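Local coordinates for variant surface glycoprotein MITat 1.13 (Trypanosoma brucei, PDB 6Z8H) that probably forms, as a glycosylated dimer, part of the dense surface coat whose antigenic variation lets the trypanosome evade the immune response of its host, at residues A[269-273]-A[274-278]; A[298-301]-A[302-306]. All coordinates share one frame; numbering follows the deposited sequence.

Overall arrangement
Both local contacts lie toward the C-terminal ends of short helices that pack on the long helix 78-129: contact 1 closes helix 260-273, contact 2 sits in the last turns of helix 294-304. Their centres are 39 Å apart and their nearest atoms about 26 Å. Contact 1, its centre about 12 Å from that of the chain, is the more superficial, with two of eight touching residues buried; contact 2, about 43 Å out, has five of nine. Contact 1 is mainly backbone chemistry around a glycine turn, with a small apolar side and an arginine paired to glutamate. Contact 2 is richer in large apolar side chains and, unlike contact 1, reaches the second subunit, which packs on one flank.

Contact 1: residues A[269-273]-A[274-278]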
ATOM      1  N   LYS A 269      -7.922  10.601  -8.720  1.00 32.64           N
ATOM      2  CA  LYS A 269      -8.723  11.819  -8.624  1.00 33.39           C
ATOM      3  C   LYS A 269      -9.295  11.983  -7.216  1.00 32.90           C
ATOM      4  O   LYS A 269      -9.397  13.109  -6.705  1.00 33.41           O
ATOM      5  CB  LYS A 269      -9.852  11.816  -9.648  1.00 35.94           C
ATOM      6  CG  LYS A 269     -10.634  13.097  -9.644  1.00 37.30           C
ATOM      7  CD  LYS A 269     -11.569  13.205 -10.828  1.00 39.09           C
ATOM      8  CE  LYS A 269     -12.173  14.596 -10.924  1.00 40.67           C
ATOM      9  NZ  LYS A 269     -13.226  14.689 -11.971  1.00 41.81           N
ATOM     10  N   ALA A 270      -9.660  10.876  -6.558  1.00 33.04           N
ATOM     11  CA  ALA A 270     -10.206  10.975  -5.203  1.00 32.96           C
ATOM     12  C   ALA A 270      -9.226  11.621  -4.233  1.00 32.70           C
ATOM     13  O   ALA A 270      -9.638  12.331  -3.303  1.00 34.69           O
ATOM     14  CB  ALA A 270     -10.600   9.591  -4.686  1.00 32.69           C
ATOM     15  N   ILE A 271      -7.931  11.380  -4.426  1.00 32.01           N
ATOM     16  CA  ILE A 271      -6.938  11.995  -3.566  1.00 30.82           C
ATOM     17  C   ILE A 271      -6.936  13.496  -3.794  1.00 30.75           C
ATOM     18  O   ILE A 271      -6.960  14.287  -2.848  1.00 31.80           O
ATOM     19  CB  ILE A 271      -5.543  11.395  -3.801  1.00 29.78           C
ATOM     20  CG1 ILE A 271      -5.511   9.900  -3.495  1.00 29.39           C
ATOM     21  CG2 ILE A 271      -4.500  12.138  -2.941  1.00 29.71           C
ATOM     22  CD1 ILE A 271      -4.211   9.245  -3.906  1.00 30.57           C
ATOM     23  N   ARG A 272      -6.937  13.911  -5.060  1.00 31.15           N
ATOM     24  CA  ARG A 272      -6.925  15.335  -5.386  1.00 31.73           C
ATOM     25  C   ARG A 272      -8.203  16.021  -4.916  1.00 33.82           C
ATOM     26  O   ARG A 272      -8.158  17.129  -4.369  1.00 35.18           O
ATOM     27  CB  ARG A 272      -6.734  15.510  -6.897  1.00 32.13           C
ATOM     28  CG  ARG A 272      -5.508  14.797  -7.440  1.00 33.24           C
ATOM     29  CD  ARG A 272      -5.125  15.321  -8.821  1.00 33.69           C
ATOM     30  NE  ARG A 272      -6.232  15.176  -9.747  1.00 35.80           N
ATOM     31  CZ  ARG A 272      -6.459  14.095 -10.484  1.00 36.59           C
ATOM     32  NH1 ARG A 272      -5.660  13.036 -10.412  1.00 37.37           N
ATOM     33  NH2 ARG A 272      -7.510  14.066 -11.289  1.00 38.66           N
ATOM     34  N   SER A 273      -9.348  15.361  -5.069  1.00 34.96           N
ATOM     35  CA  SER A 273     -10.610  15.991  -4.691  1.00 36.14           C
ATOM     36  C   SER A 273     -10.678  16.239  -3.193  1.00 35.56           C
ATOM     37  O   SER A 273     -11.298  17.213  -2.749  1.00 36.37           O
ATOM     38  CB  SER A 273     -11.782  15.108  -5.115  1.00 37.23           C
ATOM     39  OG  SER A 273     -11.889  15.083  -6.524  1.00 39.15           O
ATOM     40  N   ALA A 274     -10.030  15.389  -2.405  1.00 35.26           N
ATOM     41  CA  ALA A 274      -9.985  15.562  -0.958  1.00 35.23           C
ATOM     42  C   ALA A 274      -8.917  16.557  -0.514  1.00 34.89           C
ATOM     43  O   ALA A 274      -8.818  16.865   0.676  1.00 35.66           O
ATOM     44  CB  ALA A 274      -9.740  14.206  -0.293  1.00 36.33           C
ATOM     45  N   GLY A 275      -8.131  17.080  -1.445  1.00 35.38           N
ATOM     46  CA  GLY A 275      -7.004  17.918  -1.092  1.00 33.89           C
ATOM     47  C   GLY A 275      -5.932  17.210  -0.310  1.00 34.09           C
ATOM     48  O   GLY A 275      -5.277  17.836   0.539  1.00 36.82           O
ATOM     49  N   ALA A 276      -5.746  15.914  -0.558  1.00 32.96           N
ATOM     50  CA  ALA A 276      -4.895  15.059   0.257  1.00 32.46           C
ATOM     51  C   ALA A 276      -3.594  14.662  -0.433  1.00 31.80           C
ATOM     52  O   ALA A 276      -2.932  13.713   0.010  1.00 32.74           O
ATOM     53  CB  ALA A 276      -5.664  13.810   0.676  1.00 32.78           C
ATOM     54  N   SER A 277      -3.213  15.371  -1.503  1.00 31.73           N
ATOM     55  CA  SER A 277      -2.032  14.981  -2.258  1.00 31.21           C
ATOM     56  C   SER A 277      -0.729  15.258  -1.532  1.00 31.01           C
ATOM     57  O   SER A 277       0.268  14.594  -1.804  1.00 32.35           O
ATOM     58  CB  SER A 277      -2.014  15.691  -3.612  1.00 32.73           C
ATOM     59  OG  SER A 277      -3.145  15.379  -4.409  1.00 34.71           O
ATOM     60  N   THR A 278      -0.687  16.227  -0.623  1.00 30.05           N
ATOM     61  CA  THR A 278       0.571  16.642  -0.001  1.00 28.91           C
ATOM     62  C   THR A 278       0.349  16.829   1.491  1.00 28.94           C
ATOM     63  O   THR A 278       0.464  17.945   2.017  1.00 29.01           O
ATOM     64  CB  THR A 278       1.119  17.939  -0.614  1.00 31.03           C
ATOM     65  OG1 THR A 278       0.138  18.996  -0.564  1.00 32.35           O
ATOM     66  CG2 THR A 278       1.561  17.758  -2.077  1.00 31.66           C
TER
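Helix 260-273 stops where Ala276 N reaches back to Ile271 O (3.1 Å, nearly straight at 167°) and Gly275 N to Arg272 O (2.9 Å), while Ala274 N still makes the helical bond to Ala270 O and a weak one to Ile271 O. The donor of Gly275 stands well above the carbonyl plane of Arg272, in the inner of the two motif bonds; the positive phi of Gly275, 64°, then turns the chain out of the helix. Beneath this turn, Ile271 supplies the apolar contact. With CG1 beside the backbone N (chi1 -61°), its CG2 is anti to that N and beside the carbonyl carbon, and from there meets Ala276 CB at 4.2 Å and Ser277 OG at 3.8 Å. The same hydroxyl oxygen touches Arg272 CG at 3.9 Å, so Ser277 sits against two neighbouring helix side chains. Past CG the arginine bends at chi3, and Lys269 CA lies 3.5 Å above one guanidinium face, toward its rim; NE forms a salt bridge with Glu183 and NH1 a hydrogen bond with Tyr48. On another side of the turn, Ser273 OG donates to Lys269 O at 3.2 Å, sharing that acceptor with the backbone N of Ser273. This is a Schellman motif: its two bonds cap the Ile271 and Arg272 carbonyls, and the Ile271-Ala276 contact spans it, Ile271 resting on Leu108 and Ala112 and Ala276 on Ala105 of helix 78-129. The arginine's charge is probably balanced mainly by Glu183.

Contact 2: residues A[298-301]-A[302-306]; sequences LMVI and KALLN
Lys302 lays its aliphatic chain between Leu298 and Met299, and among contacts between side chains the packing is closest here. Its CD meets Leu298 CG at 3.7 Å and its CE meets Met299 CE at the same 3.7 Å, the lysine crossing both side chains at a slant. Met299 gets there by folding back: bends at chi2 (54°) and chi3 (70°) carry SD over Ala303 CB, at 3.9 Å, and the methyl onto the lysine. Lys302 in turn bends at chi3 and chi4, and its ammonium leaves the apolar group for a salt bridge with Glu311 and hydrogen bonds to Pro308 O and Ala310 O. Ala376 and Leu380 of the second subunit pack on this flank. Beneath the side chains, Lys302 N donates to Leu298 O in the carbonyl plane at 3.0 Å, and Ala303 N to Met299 O at 2.8 Å. Elsewhere the pairs within the turn stand wider apart, though other helices pack on them. Val300 CG1 and Leu304 CD1 are separated by 4.3 Å, Ile301 CG1 and Leu305 CD1 by 4.4 Å; Val300 packs on Ala324 and Pro86, Ile301 on Val321 and Leu305 on Ala324. The bonding slackens too: Leu304 N still holds Val300 O firmly, whereas Leu305 N makes weak bonds to Val300 O and Ile301 O. Exposed Asn306, with positive phi, marks the solvent side. The whole is the last part of a helix, with i to i+4 side-chain pairs and weakening backbone bonds, set in a helical bundle at a dimer interface of the A-type VSG N-terminal domain.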
ATOM      1  N   LEU A 298       1.193  35.926  20.459  1.00 26.38           N
ATOM      2  CA  LEU A 298       0.701  36.195  21.809  1.00 27.35           C
ATOM      3  C   LEU A 298       1.695  35.776  22.891  1.00 26.90           C
ATOM      4  O   LEU A 298       1.876  36.495  23.875  1.00 27.49           O
ATOM      5  CB  LEU A 298      -0.657  35.547  22.035  1.00 29.01           C
ATOM      6  CG  LEU A 298      -1.259  35.658  23.428  1.00 30.10           C
ATOM      7  CD1 LEU A 298      -1.446  37.135  23.765  1.00 30.56           C
ATOM      8  CD2 LEU A 298      -2.565  34.903  23.466  1.00 32.34           C
ATOM      9  N   MET A 299       2.251  34.572  22.808  1.00 25.96           N
ATOM     10  CA  MET A 299       3.237  34.140  23.794  1.00 25.41           C
ATOM     11  C   MET A 299       4.543  34.927  23.716  1.00 25.42           C
ATOM     12  O   MET A 299       5.231  35.037  24.733  1.00 26.66           O
ATOM     13  CB  MET A 299       3.405  32.615  23.736  1.00 26.39           C
ATOM     14  CG  MET A 299       4.239  32.008  24.836  1.00 27.25           C
ATOM     15  SD  MET A 299       3.703  32.417  26.509  1.00 27.68           S
ATOM     16  CE  MET A 299       2.166  31.530  26.673  1.00 29.69           C
ATOM     17  N   VAL A 300       4.892  35.506  22.564  1.00 25.30           N
ATOM     18  CA  VAL A 300       5.981  36.484  22.573  1.00 24.56           C
ATOM     19  C   VAL A 300       5.672  37.629  23.532  1.00 26.21           C
ATOM     20  O   VAL A 300       6.528  38.051  24.321  1.00 26.71           O
ATOM     21  CB  VAL A 300       6.272  36.997  21.151  1.00 26.82           C
ATOM     22  CG1 VAL A 300       7.184  38.193  21.231  1.00 27.31           C
ATOM     23  CG2 VAL A 300       6.895  35.892  20.309  1.00 28.35           C
ATOM     24  N   ILE A 301       4.438  38.139  23.491  1.00 26.17           N
ATOM     25  CA  ILE A 301       4.041  39.224  24.390  1.00 26.02           C
ATOM     26  C   ILE A 301       4.075  38.753  25.837  1.00 28.19           C
ATOM     27  O   ILE A 301       4.583  39.440  26.729  1.00 29.91           O
ATOM     28  CB  ILE A 301       2.639  39.720  24.005  1.00 27.26           C
ATOM     29  CG1 ILE A 301       2.641  40.267  22.575  1.00 28.58           C
ATOM     30  CG2 ILE A 301       2.175  40.803  24.999  1.00 28.13           C
ATOM     31  CD1 ILE A 301       1.271  40.656  22.056  1.00 28.85           C
ATOM     32  N   LYS A 302       3.512  37.577  26.097  1.00 28.12           N
ATOM     33  CA  LYS A 302       3.389  37.113  27.470  1.00 26.32           C
ATOM     34  C   LYS A 302       4.752  36.816  28.080  1.00 27.57           C
ATOM     35  O   LYS A 302       5.004  37.152  29.245  1.00 28.87           O
ATOM     36  CB  LYS A 302       2.511  35.848  27.511  1.00 26.76           C
ATOM     37  CG  LYS A 302       1.032  36.087  27.179  1.00 28.51           C
ATOM     38  CD  LYS A 302       0.281  34.872  26.728  1.00 31.72           C
ATOM     39  CE  LYS A 302      -0.292  34.090  27.786  1.00 31.17           C
ATOM     40  NZ  LYS A 302      -1.192  34.849  28.710  1.00 30.68           N
ATOM     41  N   ALA A 303       5.630  36.156  27.323  1.00 27.23           N
ATOM     42  CA  ALA A 303       6.864  35.597  27.855  1.00 27.31           C
ATOM     43  C   ALA A 303       8.078  36.474  27.604  1.00 27.78           C
ATOM     44  O   ALA A 303       9.029  36.420  28.386  1.00 29.51           O
ATOM     45  CB  ALA A 303       7.119  34.206  27.249  1.00 28.27           C
ATOM     46  N   LEU A 304       8.096  37.247  26.510  1.00 27.95           N
ATOM     47  CA  LEU A 304       9.263  38.041  26.154  1.00 29.05           C
ATOM     48  C   LEU A 304       9.075  39.539  26.334  1.00 30.60           C
ATOM     49  O   LEU A 304      10.073  40.262  26.302  1.00 32.53           O
ATOM     50  CB  LEU A 304       9.702  37.742  24.716  1.00 28.69           C
ATOM     51  CG  LEU A 304      10.270  36.336  24.500  1.00 29.70           C
ATOM     52  CD1 LEU A 304      10.447  36.016  23.005  1.00 30.94           C
ATOM     53  CD2 LEU A 304      11.592  36.169  25.226  1.00 30.61           C
ATOM     54  N   LEU A 305       7.843  40.027  26.515  1.00 29.57           N
ATOM     55  CA  LEU A 305       7.597  41.445  26.763  1.00 30.71           C
ATOM     56  C   LEU A 305       7.021  41.691  28.154  1.00 32.45           C
ATOM     57  O   LEU A 305       6.470  42.768  28.411  1.00 33.45           O
ATOM     58  CB  LEU A 305       6.667  42.021  25.701  1.00 31.49           C
ATOM     59  CG  LEU A 305       7.244  42.066  24.295  1.00 34.00           C
ATOM     60  CD1 LEU A 305       6.239  42.648  23.312  1.00 34.64           C
ATOM     61  CD2 LEU A 305       8.543  42.875  24.270  1.00 35.26           C
ATOM     62  N   ASN A 306       7.136  40.718  29.061  1.00 34.16           N
ATOM     63  CA  ASN A 306       6.799  40.918  30.477  1.00 34.58           C
ATOM     64  C   ASN A 306       5.331  41.316  30.658  1.00 34.67           C
ATOM     65  O   ASN A 306       4.993  42.125  31.526  1.00 37.00           O
ATOM     66  CB  ASN A 306       7.733  41.950  31.133  1.00 35.69           C
ATOM     67  CG  ASN A 306       7.701  41.917  32.670  1.00 38.53           C
ATOM     68  OD1 ASN A 306       7.608  40.843  33.275  1.00 39.90           O
ATOM     69  ND2 ASN A 306       7.798  43.103  33.304  1.00 39.39           N
TER